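Local coordinates for agmatinase (Deinococcus radiodurans, PDB 1WOH), which probably hydrolyses agmatine to putrescine and urea, as a manganese-dependent member of the arginase (ureohydrolase) family, at residues A[141-144]-A[145-149]. Residues are numbered along the deposited sequence; the frame is centred on the assembly and turned at random.
Sequences QLDA and HLDFT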
loop_
_atom_site.group_PDB
_atom_site.type_symbol
_atom_site.label_atom_id
_atom_site.label_comp_id
_atom_site.label_asym_id
_atom_site.label_seq_id
_atom_site.Cartn_x
_atom_site.Cartn_y
_atom_site.Cartn_z
ATOM N N GLN A 141 -24.413 20.444 -10.214
ATOM C CA GLN A 141 -23.711 19.177 -10.077
ATOM C C GLN A 141 -22.330 19.128 -10.730
ATOM O O GLN A 141 -22.206 19.349 -11.938
ATOM C CB GLN A 141 -24.627 18.090 -10.677
ATOM C CG GLN A 141 -23.986 16.758 -11.002
ATOM C CD GLN A 141 -24.881 15.879 -11.877
ATOM O OE1 GLN A 141 -25.921 16.325 -12.378
ATOM N NE2 GLN A 141 -24.467 14.630 -12.080
ATOM N N LEU A 142 -21.296 18.855 -9.931
ATOM C CA LEU A 142 -19.936 18.715 -10.465
ATOM C C LEU A 142 -19.812 17.204 -10.604
ATOM O O LEU A 142 -20.023 16.475 -9.638
ATOM C CB LEU A 142 -18.888 19.242 -9.485
ATOM C CG LEU A 142 -18.873 20.750 -9.211
ATOM C CD1 LEU A 142 -17.638 21.085 -8.406
ATOM C CD2 LEU A 142 -18.856 21.528 -10.512
ATOM N N ASP A 143 -19.453 16.726 -11.786
ATOM C CA ASP A 143 -19.441 15.280 -11.984
ATOM C C ASP A 143 -18.855 14.925 -13.340
ATOM O O ASP A 143 -19.001 15.681 -14.305
ATOM C CB ASP A 143 -20.906 14.809 -11.948
ATOM C CG ASP A 143 -21.075 13.374 -11.509
ATOM O OD1 ASP A 143 -20.182 12.543 -11.770
ATOM O OD2 ASP A 143 -22.138 13.077 -10.914
ATOM N N ALA A 144 -18.199 13.773 -13.424
ATOM C CA ALA A 144 -17.667 13.309 -14.694
ATOM C C ALA A 144 -18.813 12.594 -15.411
ATOM O O ALA A 144 -18.798 12.441 -16.627
ATOM C CB ALA A 144 -16.521 12.329 -14.464
ATOM N N HIS A 145 -19.804 12.153 -14.642
ATOM C CA HIS A 145 -20.932 11.419 -15.212
ATOM C C HIS A 145 -22.268 12.138 -15.018
ATOM O O HIS A 145 -22.451 12.879 -14.057
ATOM C CB HIS A 145 -20.982 10.011 -14.589
ATOM C CG HIS A 145 -19.661 9.300 -14.606
ATOM N ND1 HIS A 145 -18.908 9.099 -13.468
ATOM C CD2 HIS A 145 -18.945 8.774 -15.627
ATOM C CE1 HIS A 145 -17.786 8.478 -13.788
ATOM N NE2 HIS A 145 -17.783 8.269 -15.093
ATOM N N LEU A 146 -23.207 11.919 -15.936
ATOM C CA LEU A 146 -24.504 12.581 -15.841
ATOM C C LEU A 146 -25.371 12.064 -14.689
ATOM O O LEU A 146 -26.040 12.842 -14.013
ATOM C CB LEU A 146 -25.264 12.453 -17.163
ATOM C CG LEU A 146 -26.579 13.235 -17.250
ATOM C CD1 LEU A 146 -26.311 14.733 -17.131
ATOM C CD2 LEU A 146 -27.260 12.921 -18.568
ATOM N N ASP A 147 -25.354 10.751 -14.470
ATOM C CA ASP A 147 -26.132 10.122 -13.400
ATOM C C ASP A 147 -27.629 10.468 -13.423
ATOM O O ASP A 147 -28.239 10.778 -12.389
ATOM C CB ASP A 147 -25.515 10.463 -12.036
ATOM C CG ASP A 147 -24.116 9.880 -11.869
ATOM O OD1 ASP A 147 -23.803 8.882 -12.554
ATOM O OD2 ASP A 147 -23.328 10.403 -11.052
ATOM N N PHE A 148 -28.206 10.391 -14.616
ATOM C CA PHE A 148 -29.624 10.663 -14.836
ATOM C C PHE A 148 -30.241 9.441 -15.531
ATOM O O PHE A 148 -31.225 9.552 -16.264
ATOM C CB PHE A 148 -29.793 11.895 -15.732
ATOM C CG PHE A 148 -31.169 12.504 -15.677
ATOM C CD1 PHE A 148 -31.643 13.060 -14.496
ATOM C CD2 PHE A 148 -31.987 12.526 -16.808
ATOM C CE1 PHE A 148 -32.915 13.633 -14.431
ATOM C CE2 PHE A 148 -33.260 13.096 -16.753
ATOM C CZ PHE A 148 -33.720 13.649 -15.558
ATOM N N THR A 149 -29.657 8.273 -15.291
ATOM C CA THR A 149 -30.138 7.039 -15.908
ATOM C C THR A 149 -31.385 6.486 -15.215
ATOM O O THR A 149 -31.523 6.582 -14.001
ATOM C CB THR A 149 -29.008 5.983 -15.904
ATOM O OG1 THR A 149 -28.002 6.380 -16.845
ATOM C CG2 THR A 149 -29.537 4.597 -16.267
HETATM O O HOH W 1 -28.108 14.905 -13.767
#
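The carbonyl oxygen of L146 is gripped twice from the Q141 side: directly by NE2 of Q141, 3.1 Å from L146 O along an almost straight N-H line (174°), and by a water that bridges L146 O to OE1 of Q141. The same NE2 donates to OD2 of D143 (3.0 Å), so both amide hydrogens are spent on acceptors lying nearly in the amide plane, and OE1, which also bonds T178, fixes the flip of the group. Q141 thus illustrates a second-shell residue positioning a first-shell one, for D143 ligates both manganese ions in the metal-bound enzyme, although none is bound in this chain. A chi1 of -154°, which sets CG roughly opposite the backbone N, brings OD1 of D143 to the N-H of H145 at 2.9 Å, met from above the carboxylate plane. OD2 of D143 lies 2.9 Å from OD2 of D147, their carboxylate planes steeply inclined, a crowding of like charge that bound manganese would probably relieve. A144 CB sits over the face of the H145 ring, 4.1 Å from its centroid. Were D143 replaced by alanine, the N-H of H145 and one amide hydrogen of Q141 would probably be left without their acceptors, and both metals would lose a shared ligand. This Asp-x-His-x-Asp metal-binding segment leaves the C-terminal end of strand 137-142, between strands 173-181 and 223-229, with D147 and F148 packing on helix 162-169 and L146 on helix 188-196.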